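Local coordinates for surface presentation of antigens protein SpaS (Salmonella typhimurium, PDB 3C01) that takes part in the type III secretion pathway that Salmonella uses to enter mammalian cells, as an inner-membrane export component, here the C-terminal portion of its cytoplasmic domain, at residues G7-F10 / L14-I17; K55-Y60 / L65-E70. All coordinates share one frame; numbering follows the deposited sequence.

Interaction 1. Residues G7-F10 / L14-I17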
loop_
_atom_site.group_PDB
_atom_site.type_symbol
_atom_site.label_atom_id
_atom_site.label_comp_id
_atom_site.label_asym_id
_atom_site.label_seq_id
_atom_site.Cartn_x
_atom_site.Cartn_y
_atom_site.Cartn_z
ATOM N N GLY B 7 0.956 -2.314 -2.138
ATOM C CA GLY B 7 1.623 -1.292 -1.349
ATOM C C GLY B 7 1.647 -0.006 -2.147
ATOM O O GLY B 7 1.825 -0.059 -3.364
ATOM N N ILE B 8 1.439 1.131 -1.466
ATOM C CA ILE B 8 1.479 2.441 -2.083
ATOM C C ILE B 8 2.639 3.244 -1.535
ATOM O O ILE B 8 2.729 3.462 -0.320
ATOM C CB ILE B 8 0.184 3.247 -1.800
ATOM C CG1 ILE B 8 -1.077 2.496 -2.299
ATOM C CG2 ILE B 8 0.302 4.701 -2.373
ATOM C CD1 ILE B 8 -1.131 2.239 -3.803
ATOM N N TYR B 9 3.518 3.679 -2.437
ATOM C CA TYR B 9 4.609 4.586 -2.102
ATOM C C TYR B 9 4.138 5.964 -2.525
ATOM O O TYR B 9 3.654 6.143 -3.654
ATOM C CB TYR B 9 5.873 4.173 -2.855
ATOM C CG TYR B 9 7.013 5.177 -2.921
ATOM C CD1 TYR B 9 6.961 6.277 -3.783
ATOM C CD2 TYR B 9 8.176 4.990 -2.181
ATOM C CE1 TYR B 9 8.021 7.178 -3.874
ATOM C CE2 TYR B 9 9.241 5.889 -2.257
ATOM C CZ TYR B 9 9.156 6.980 -3.109
ATOM O OH TYR B 9 10.184 7.876 -3.197
ATOM N N PHE B 10 4.270 6.937 -1.628
ATOM C CA PHE B 10 3.954 8.329 -1.956
ATOM C C PHE B 10 4.892 9.274 -1.209
ATOM O O PHE B 10 4.812 9.390 0.010
ATOM C CB PHE B 10 2.507 8.610 -1.574
ATOM C CG PHE B 10 1.996 9.953 -2.019
ATOM C CD1 PHE B 10 2.130 10.364 -3.326
ATOM C CD2 PHE B 10 1.325 10.790 -1.115
ATOM C CE1 PHE B 10 1.631 11.615 -3.745
ATOM C CE2 PHE B 10 0.832 12.031 -1.517
ATOM C CZ PHE B 10 0.977 12.442 -2.847
ATOM N N LEU B 14 9.786 14.029 -3.560
ATOM C CA LEU B 14 10.542 13.361 -4.601
ATOM C C LEU B 14 9.767 13.258 -5.909
ATOM O O LEU B 14 10.329 13.402 -6.969
ATOM C CB LEU B 14 10.892 11.957 -4.109
ATOM C CG LEU B 14 12.208 11.735 -3.346
ATOM C CD1 LEU B 14 12.981 13.043 -3.026
ATOM C CD2 LEU B 14 11.974 10.882 -2.073
ATOM N N MET B 15 8.469 13.003 -5.834
ATOM C CA MET B 15 7.700 12.635 -7.016
ATOM C C MET B 15 6.214 12.886 -6.808
ATOM O O MET B 15 5.674 12.533 -5.791
ATOM C CB MET B 15 7.893 11.153 -7.247
ATOM C CG MET B 15 7.148 10.557 -8.429
ATOM S SD MET B 15 7.722 8.851 -8.453
ATOM C CE MET B 15 6.955 8.107 -6.995
ATOM N N PRO B 16 5.545 13.484 -7.790
ATOM C CA PRO B 16 4.159 13.923 -7.541
ATOM C C PRO B 16 3.098 12.813 -7.499
ATOM O O PRO B 16 2.084 12.975 -6.820
ATOM C CB PRO B 16 3.886 14.910 -8.695
ATOM C CG PRO B 16 4.837 14.487 -9.786
ATOM C CD PRO B 16 6.028 13.827 -9.138
ATOM N N ILE B 17 3.323 11.708 -8.202
ATOM C CA ILE B 17 2.316 10.649 -8.313
ATOM C C ILE B 17 2.692 9.421 -7.456
ATOM O O ILE B 17 3.870 9.077 -7.304
ATOM C CB ILE B 17 2.154 10.243 -9.783
ATOM C CG1 ILE B 17 1.807 11.478 -10.640
ATOM C CG2 ILE B 17 1.112 9.150 -9.923
ATOM C CD1 ILE B 17 2.118 11.333 -12.148
#
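Tyr9, on strand 4-9, and Phe10 beside it meet Leu14 to Ile17 on the returning limb of the long loop that joins this strand to strand 19-25, the two strands making an antiparallel beta-hairpin. Gly7 and Ile8 come first and lie back in the sheet. The backbone of Gly7 is hydrogen-bonded to Ser21 and Val22 of the partner strand, and both residues also pair antiparallel with a strand of a neighbouring chain, so the sheet runs on across that interface. At Tyr9 the contact begins. Its ring swings out along the loop, with CG anti to the backbone N (chi1 165°), and meets Met15 at the edge: the CE methyl lies near the ring plane, 3.4 Å from Tyr9 CE1 and 3.7 Å from Tyr9 CD1. The methionine stays extended through its first two torsions and bends only at the third (chi3 71°), which turns the methyl, and not the sulfur, to the ring. Farther out, the Tyr9 hydroxyl reaches Leu14, whose side chain crosses that of the tyrosine at about a right angle, with CD2 3.7 Å from OH. No hydrogen bond links the two segments; the contact, at the surface, is van der Waals packing. Phe10 comes last. Its ring lies against Pro18 and a basic side chain of the neighbouring chain, and offers its edge to the loop backbone. The carbonyl oxygen of Pro16 lies in the ring plane, 3.4 Å from Phe10 CE1, while Ile17 C stands 4.3 Å from Phe10 CD1.

Interaction 2. Residues K55-Y60 / L65-E70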
loop_
_atom_site.group_PDB
_atom_site.type_symbol
_atom_site.label_atom_id
_atom_site.label_comp_id
_atom_site.label_asym_id
_atom_site.label_seq_id
_atom_site.Cartn_x
_atom_site.Cartn_y
_atom_site.Cartn_z
ATOM N N LYS B 55 -6.071 -5.811 -10.412
ATOM C CA LYS B 55 -6.467 -6.115 -11.776
ATOM C C LYS B 55 -5.823 -5.156 -12.751
ATOM O O LYS B 55 -5.313 -5.565 -13.752
ATOM C CB LYS B 55 -7.990 -6.068 -11.893
ATOM C CG LYS B 55 -8.537 -6.756 -13.116
ATOM C CD LYS B 55 -9.681 -5.963 -13.804
ATOM C CE LYS B 55 -10.761 -5.456 -12.825
ATOM N NZ LYS B 55 -12.060 -5.158 -13.574
ATOM N N THR B 56 -5.785 -3.879 -12.411
ATOM C CA THR B 56 -5.341 -2.829 -13.349
ATOM C C THR B 56 -3.822 -2.597 -13.352
ATOM O O THR B 56 -3.259 -2.367 -14.396
ATOM C CB THR B 56 -6.070 -1.484 -13.049
ATOM O OG1 THR B 56 -5.904 -1.125 -11.652
ATOM C CG2 THR B 56 -7.565 -1.618 -13.348
ATOM N N HIS B 57 -3.162 -2.694 -12.200
ATOM C CA HIS B 57 -1.756 -2.342 -12.068
ATOM C C HIS B 57 -0.827 -3.557 -11.849
ATOM O O HIS B 57 -1.286 -4.659 -11.629
ATOM C CB HIS B 57 -1.597 -1.402 -10.884
ATOM C CG HIS B 57 -2.207 -0.061 -11.087
ATOM N ND1 HIS B 57 -3.566 0.132 -11.188
ATOM C CD2 HIS B 57 -1.642 1.168 -11.181
ATOM C CE1 HIS B 57 -3.809 1.418 -11.383
ATOM N NE2 HIS B 57 -2.661 2.070 -11.365
ATOM N N ARG B 58 0.477 -3.308 -11.905
ATOM C CA ARG B 58 1.538 -4.262 -11.617
ATOM C C ARG B 58 2.613 -3.576 -10.753
ATOM O O ARG B 58 2.689 -2.325 -10.662
ATOM C CB ARG B 58 2.229 -4.728 -12.926
ATOM C CG ARG B 58 1.338 -5.549 -13.891
ATOM C CD ARG B 58 0.642 -6.663 -13.118
ATOM N NE ARG B 58 -0.135 -7.544 -13.963
ATOM C CZ ARG B 58 -1.471 -7.558 -14.055
ATOM N NH1 ARG B 58 -2.034 -8.426 -14.869
ATOM N NH2 ARG B 58 -2.249 -6.722 -13.390
ATOM N N ARG B 59 3.458 -4.404 -10.138
ATOM C CA ARG B 59 4.528 -3.926 -9.300
ATOM C C ARG B 59 5.285 -2.823 -10.022
ATOM O O ARG B 59 5.640 -2.976 -11.169
ATOM C CB ARG B 59 5.478 -5.068 -8.920
ATOM C CG ARG B 59 6.343 -4.731 -7.695
ATOM C CD ARG B 59 7.243 -5.875 -7.223
ATOM N NE ARG B 59 6.486 -7.057 -6.859
ATOM C CZ ARG B 59 6.199 -8.051 -7.682
ATOM N NH1 ARG B 59 6.603 -8.019 -8.938
ATOM N NH2 ARG B 59 5.468 -9.078 -7.245
ATOM N N TYR B 60 5.497 -1.712 -9.325
ATOM C CA TYR B 60 6.299 -0.575 -9.768
ATOM C C TYR B 60 5.633 0.331 -10.809
ATOM O O TYR B 60 6.261 1.263 -11.320
ATOM C CB TYR B 60 7.721 -1.010 -10.152
ATOM C CG TYR B 60 8.421 -1.798 -9.055
ATOM C CD1 TYR B 60 8.325 -1.406 -7.719
ATOM C CD2 TYR B 60 9.176 -2.954 -9.348
ATOM C CE1 TYR B 60 8.955 -2.144 -6.696
ATOM C CE2 TYR B 60 9.816 -3.681 -8.362
ATOM C CZ TYR B 60 9.698 -3.279 -7.044
ATOM O OH TYR B 60 10.306 -3.981 -6.046
ATOM N N LEU B 65 -4.636 7.100 -14.038
ATOM C CA LEU B 65 -5.681 8.097 -13.864
ATOM C C LEU B 65 -7.032 7.469 -13.479
ATOM O O LEU B 65 -7.849 8.080 -12.820
ATOM C CB LEU B 65 -5.819 8.957 -15.133
ATOM C CG LEU B 65 -4.689 9.968 -15.439
ATOM C CD1 LEU B 65 -3.287 9.399 -15.070
ATOM C CD2 LEU B 65 -4.741 10.402 -16.922
ATOM N N GLU B 66 -7.257 6.243 -13.899
ATOM C CA GLU B 66 -8.430 5.470 -13.503
ATOM C C GLU B 66 -8.604 5.452 -11.983
ATOM O O GLU B 66 -9.677 5.728 -11.474
ATOM C CB GLU B 66 -8.178 4.052 -13.990
ATOM C CG GLU B 66 -9.303 3.026 -14.002
ATOM C CD GLU B 66 -8.809 1.716 -14.713
ATOM O OE1 GLU B 66 -7.621 1.315 -14.471
ATOM O OE2 GLU B 66 -9.579 1.116 -15.520
ATOM N N GLU B 67 -7.534 5.137 -11.259
ATOM C CA GLU B 67 -7.624 4.918 -9.825
ATOM C C GLU B 67 -6.992 5.981 -8.966
ATOM O O GLU B 67 -7.061 5.894 -7.734
ATOM C CB GLU B 67 -6.982 3.582 -9.458
ATOM C CG GLU B 67 -7.961 2.542 -8.879
ATOM C CD GLU B 67 -8.153 1.355 -9.775
ATOM O OE1 GLU B 67 -7.594 1.326 -10.901
ATOM O OE2 GLU B 67 -8.880 0.436 -9.351
ATOM N N ILE B 68 -6.387 6.975 -9.598
ATOM C CA ILE B 68 -5.617 7.975 -8.879
ATOM C C ILE B 68 -6.456 8.713 -7.837
ATOM O O ILE B 68 -5.986 8.922 -6.713
ATOM C CB ILE B 68 -4.922 9.004 -9.861
ATOM C CG1 ILE B 68 -3.960 9.933 -9.111
ATOM C CG2 ILE B 68 -5.920 9.858 -10.591
ATOM C CD1 ILE B 68 -2.847 9.237 -8.356
ATOM N N ASP B 69 -7.680 9.112 -8.192
ATOM C CA ASP B 69 -8.479 9.921 -7.269
ATOM C C ASP B 69 -8.866 9.148 -6.018
ATOM O O ASP B 69 -8.874 9.698 -4.906
ATOM C CB ASP B 69 -9.732 10.501 -7.949
ATOM C CG ASP B 69 -9.386 11.458 -9.100
ATOM O OD1 ASP B 69 -8.348 12.165 -9.015
ATOM O OD2 ASP B 69 -10.149 11.506 -10.101
ATOM N N GLU B 70 -9.184 7.872 -6.196
ATOM C CA GLU B 70 -9.507 7.023 -5.054
ATOM C C GLU B 70 -8.287 6.825 -4.146
ATOM O O GLU B 70 -8.391 6.963 -2.949
ATOM C CB GLU B 70 -10.003 5.697 -5.553
ATOM C CG GLU B 70 -10.665 4.866 -4.522
ATOM C CD GLU B 70 -11.472 3.725 -5.135
ATOM O OE1 GLU B 70 -12.215 3.069 -4.363
ATOM O OE2 GLU B 70 -11.365 3.488 -6.383
#
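The His57 imidazole turns an edge to Glu67: carboxylate OE1 lies near the ring plane, 3.8 Å from His57 CE1, and the carboxylate is rotated 73° against the ring. Also at the ring edge and in plane, His57 ND1 donates to Thr56 OG1 at 2.7 Å, and NE2 is hydrogen-bonded to the backbone N of Ser64, so both ring nitrogens are engaged. Further along, one face of the Tyr60 ring carries Arg59 CG, 3.5 Å above its centre. The Arg58 guanidinium holds His57 O in its plane through a nearly straight bond from NH2 (2.9 Å, 173°).

In this helix-loop-helix connection Thr56, on helix 47-56, divides its two branches between Glu66 and Glu67 of helix 65-84. Its methyl CG2 faces Glu66 OE1, whose extended chain comes from the opposite direction. Its hydroxyl OG1 lies 3.1 Å from Glu67 OE1, but Ser52 O competes for the single hydroxyl proton. Glu67 bends at chi2 (113°) to bring its carboxylate there, and OE2 is hydrogen-bonded to Ser52 OG.

The polar groups thus form a chain from His57 through Thr56 to Ser52 O or Glu67. With ND1 donating and NE2 facing a backbone N-H, the histidine is probably neutral and protonated on ND1.

In the fold
Interaction 1 closes before interaction 2 opens along the chain, and their centres lie about 12 Å apart. The first belongs to the hairpin of strands 4-9 and 19-25; the second joins the end of helix 47-56, and the loop after it, to helix 65-84. They touch where Ile17 CG2 packs on Ile68 CD1, 4.3 Å away. Pro18 bridges them further, lying against Ile8 and Phe10 on one hand and Ile68 on the other, while Ile20 meets both Ile8 and His57. Pro18 and Ile20, at the entry to and on strand 19-25, are thus shared by both contacts in one small, compact domain, whose sheet continues into a strand of a neighbouring chain.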